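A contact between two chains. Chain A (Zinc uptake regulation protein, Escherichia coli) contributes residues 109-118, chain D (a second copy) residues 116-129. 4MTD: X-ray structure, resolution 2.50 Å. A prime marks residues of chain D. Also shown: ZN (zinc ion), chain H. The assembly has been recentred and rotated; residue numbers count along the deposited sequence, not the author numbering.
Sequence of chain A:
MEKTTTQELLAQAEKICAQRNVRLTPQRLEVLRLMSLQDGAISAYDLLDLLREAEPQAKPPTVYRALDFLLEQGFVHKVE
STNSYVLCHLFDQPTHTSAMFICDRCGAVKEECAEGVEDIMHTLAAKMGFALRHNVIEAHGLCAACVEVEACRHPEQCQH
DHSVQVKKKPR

Chain A, residues 109-118: VKEECAEGVE
Chain D, residues 116-129: GVEDIMHTLAAKMG

No hydrogen bond crosses between these two stretches, although Lys110 and Glu112 of the strand both point toward the partner; the contact is made by apolar packing and by methyl groups lying against a glutamate. Together the stretches bury 449 Å².

Chain A begins extended, with phi/psi near -103/121 at Lys110 and -120/160 at Glu112. It turns through Cys113 (-82/142) and Ala114 (-139/68), the N-cap residue, and enters a helix at Glu115. Glu118 N donates to Ala114 O at 3.2 Å, closing the first helical turn. Chain D supplies a helix through Lys127′, with phi/psi near -64/-42, which Met128′ leaves at -76/161. The two run in opposite senses: the CA atoms of Lys110 and Met128′ lie 8.9 Å apart, those of Glu112 and Leu124′ 7.8 Å, and those of Val117 and Val117′ 5.6 Å, so the backbones draw together toward the paired valines.

The helix of chain D presents Val117′, Ile120′, Met121′ and Leu124′, a spacing of three and four residues that gathers apolar side chains on one face. At the close end, Val117 (chi1 t) is buried. Its CG1 meets Val117′ CG1 at 4.5 Å, while its CG2 lies 3.8 Å from Ile120′ CG2 and 4.0 Å from Met121′ CE. Ile120′ (m, t) also brings CD1 to 3.8 Å from Gly116 C. Glycine suits this place because an ideal CB on Gly116 would lie just 3.1 Å from Ile120′ CD1.

Ala114 points its small CB toward the partner, 3.9 Å from Leu124′ CD1 and 4.2 Å from Met121′ CE. Met121′ (m, m, p) starts sideways, but its flexible chain brings the terminal methyl inward. Leu124′ (m, t) spans the turn: CD1 lies 3.6 Å from Cys113 O, and CD2 3.5 Å from Glu112 OE1.

Along the strand, side chains alternate. Lys110 and Glu112 point toward chain D, whereas Glu111 (t, t) points away and binds zinc through OE1 at 2.0 Å, its ligand role thus separated from the packing. Glu112 has chi1 m and chi2 near -100°, and its aliphatic CG approaches Met128′ CE at 3.3 Å, a tight contact. Met128′ (p, t, p) is long enough to reach the strand from beyond the helix; its SD also lies 4.3 Å from Lys110 CB. Lysine suits this exposed margin, lending its aliphatic base to the contact.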

# COMPACT_ATOMS: atom_id res chain seq x y z
N VAL A 109 28.86 3.48 3.28
CA VAL A 109 28.61 4.56 2.35
C VAL A 109 29.42 5.80 2.75
O VAL A 109 29.25 6.30 3.85
CB VAL A 109 27.12 4.95 2.31
CG1 VAL A 109 26.88 6.06 1.29
CG2 VAL A 109 26.27 3.73 1.99
N LYS A 110 30.28 6.27 1.86
CA LYS A 110 31.03 7.50 2.08
C LYS A 110 30.39 8.61 1.26
O LYS A 110 30.26 8.50 0.03
CB LYS A 110 32.50 7.32 1.68
CG LYS A 110 33.50 8.11 2.52
CD LYS A 110 33.71 7.49 3.90
CE LYS A 110 35.18 7.34 4.27
NZ LYS A 110 35.91 8.64 4.34
N GLU A 111 29.95 9.66 1.94
CA GLU A 111 29.33 10.80 1.29
C GLU A 111 30.41 11.85 1.00
O GLU A 111 31.04 12.36 1.93
CB GLU A 111 28.22 11.38 2.17
CG GLU A 111 27.38 12.45 1.48
CD GLU A 111 26.30 13.08 2.36
OE1 GLU A 111 25.76 14.10 1.90
OE2 GLU A 111 25.98 12.60 3.47
N GLU A 112 30.64 12.16 -0.28
CA GLU A 112 31.64 13.16 -0.68
C GLU A 112 31.00 14.31 -1.44
O GLU A 112 29.89 14.18 -1.97
CB GLU A 112 32.72 12.52 -1.56
CG GLU A 112 33.55 11.46 -0.87
CD GLU A 112 34.91 11.96 -0.39
OE1 GLU A 112 35.73 12.39 -1.23
OE2 GLU A 112 35.17 11.88 0.83
N CYS A 113 31.72 15.42 -1.48
CA CYS A 113 31.36 16.54 -2.35
C CYS A 113 31.88 16.25 -3.75
O CYS A 113 32.98 15.70 -3.90
CB CYS A 113 31.96 17.85 -1.83
SG CYS A 113 31.81 19.23 -3.00
N ALA A 114 31.11 16.61 -4.76
CA ALA A 114 31.53 16.45 -6.15
C ALA A 114 31.14 17.67 -6.98
O ALA A 114 30.29 17.58 -7.86
CB ALA A 114 30.94 15.18 -6.74
N GLU A 115 31.78 18.79 -6.67
CA GLU A 115 31.52 20.05 -7.39
C GLU A 115 31.73 19.90 -8.90
O GLU A 115 30.91 20.38 -9.68
CB GLU A 115 32.38 21.19 -6.82
CG GLU A 115 33.89 21.00 -6.92
CD GLU A 115 34.69 22.14 -6.32
OE1 GLU A 115 34.17 23.28 -6.26
OE2 GLU A 115 35.85 21.91 -5.91
N GLY A 116 32.81 19.23 -9.29
CA GLY A 116 33.14 19.06 -10.71
C GLY A 116 32.05 18.33 -11.48
O GLY A 116 31.73 18.70 -12.61
N VAL A 117 31.48 17.31 -10.85
CA VAL A 117 30.42 16.52 -11.46
C VAL A 117 29.19 17.39 -11.70
O VAL A 117 28.65 17.41 -12.80
CB VAL A 117 30.03 15.30 -10.59
CG1 VAL A 117 28.80 14.60 -11.14
CG2 VAL A 117 31.20 14.33 -10.49
N GLU A 118 28.78 18.12 -10.67
CA GLU A 118 27.64 19.03 -10.77
C GLU A 118 27.87 20.04 -11.90
O GLU A 118 26.95 20.33 -12.67
CB GLU A 118 27.43 19.79 -9.46
CG GLU A 118 27.02 18.91 -8.29
CD GLU A 118 27.35 19.55 -6.95
OE1 GLU A 118 26.70 20.57 -6.61
OE2 GLU A 118 28.25 19.05 -6.25
N GLY D 116 34.52 13.27 -18.40
CA GLY D 116 34.91 14.04 -17.23
C GLY D 116 34.32 13.51 -15.94
O GLY D 116 34.98 13.52 -14.90
N VAL D 117 33.08 13.03 -16.01
CA VAL D 117 32.38 12.51 -14.83
C VAL D 117 33.04 11.23 -14.31
O VAL D 117 33.37 11.13 -13.13
CB VAL D 117 30.89 12.26 -15.14
CG1 VAL D 117 30.22 11.47 -14.02
CG2 VAL D 117 30.18 13.59 -15.36
N GLU D 118 33.21 10.26 -15.21
CA GLU D 118 33.90 9.01 -14.89
C GLU D 118 35.24 9.27 -14.20
O GLU D 118 35.57 8.64 -13.19
CB GLU D 118 34.13 8.20 -16.17
CG GLU D 118 34.69 6.80 -15.98
CD GLU D 118 33.64 5.78 -15.55
OE1 GLU D 118 32.47 6.16 -15.31
OE2 GLU D 118 34.00 4.58 -15.45
N ASP D 119 36.01 10.21 -14.76
CA ASP D 119 37.35 10.52 -14.25
C ASP D 119 37.32 11.15 -12.87
O ASP D 119 38.12 10.78 -12.00
CB ASP D 119 38.11 11.44 -15.21
CG ASP D 119 38.56 10.74 -16.48
OD1 ASP D 119 38.38 9.50 -16.59
OD2 ASP D 119 39.10 11.43 -17.38
N ILE D 120 36.41 12.10 -12.67
CA ILE D 120 36.29 12.78 -11.38
C ILE D 120 35.90 11.79 -10.29
O ILE D 120 36.43 11.83 -9.18
CB ILE D 120 35.26 13.93 -11.43
CG1 ILE D 120 35.76 15.06 -12.33
CG2 ILE D 120 34.98 14.48 -10.03
CD1 ILE D 120 34.64 15.95 -12.84
N MET D 121 34.98 10.90 -10.63
CA MET D 121 34.54 9.86 -9.71
C MET D 121 35.69 8.91 -9.37
O MET D 121 35.83 8.49 -8.22
CB MET D 121 33.36 9.08 -10.29
CG MET D 121 32.09 9.91 -10.47
SD MET D 121 31.03 9.97 -9.01
CE MET D 121 31.79 11.26 -8.04
N HIS D 122 36.51 8.59 -10.36
CA HIS D 122 37.71 7.80 -10.10
C HIS D 122 38.67 8.53 -9.18
O HIS D 122 39.28 7.92 -8.30
CB HIS D 122 38.41 7.42 -11.41
CG HIS D 122 37.95 6.11 -11.97
ND1 HIS D 122 38.26 4.90 -11.38
CD2 HIS D 122 37.20 5.81 -13.06
CE1 HIS D 122 37.73 3.92 -12.09
NE2 HIS D 122 37.08 4.44 -13.11
N THR D 123 38.79 9.83 -9.38
CA THR D 123 39.68 10.69 -8.58
C THR D 123 39.21 10.74 -7.13
O THR D 123 40.01 10.60 -6.21
CB THR D 123 39.77 12.12 -9.17
OG1 THR D 123 40.38 12.06 -10.47
CG2 THR D 123 40.60 13.04 -8.27
N LEU D 124 37.91 10.96 -6.93
CA LEU D 124 37.32 10.93 -5.59
C LEU D 124 37.43 9.54 -4.98
O LEU D 124 37.71 9.40 -3.79
CB LEU D 124 35.86 11.38 -5.63
CG LEU D 124 35.64 12.90 -5.78
CD1 LEU D 124 34.20 13.20 -6.19
CD2 LEU D 124 36.00 13.64 -4.50
N ALA D 125 37.22 8.51 -5.79
CA ALA D 125 37.34 7.13 -5.32
C ALA D 125 38.77 6.80 -4.93
O ALA D 125 38.99 6.11 -3.95
CB ALA D 125 36.86 6.16 -6.38
N ALA D 126 39.74 7.29 -5.70
CA ALA D 126 41.15 7.00 -5.48
C ALA D 126 41.68 7.52 -4.14
O ALA D 126 42.44 6.83 -3.47
CB ALA D 126 41.99 7.55 -6.63
N LYS D 127 41.26 8.74 -3.77
CA LYS D 127 41.72 9.38 -2.52
C LYS D 127 41.34 8.57 -1.28
O LYS D 127 42.19 8.32 -0.41
CB LYS D 127 41.15 10.80 -2.40
CG LYS D 127 41.72 11.80 -3.40
CD LYS D 127 41.13 13.19 -3.18
CE LYS D 127 41.36 14.11 -4.38
NZ LYS D 127 42.80 14.42 -4.59
N MET D 128 40.07 8.19 -1.19
CA MET D 128 39.63 7.13 -0.27
C MET D 128 40.07 5.80 -0.89
O MET D 128 40.33 5.73 -2.08
CB MET D 128 38.12 7.17 -0.09
CG MET D 128 37.35 6.78 -1.35
SD MET D 128 35.57 7.02 -1.29
CE MET D 128 35.50 8.80 -1.36
N GLY D 129 40.14 4.73 -0.12
CA GLY D 129 40.63 3.46 -0.68
C GLY D 129 39.60 2.69 -1.50
O GLY D 129 39.55 1.46 -1.43
ZN ZN H . 24.30 14.59 3.17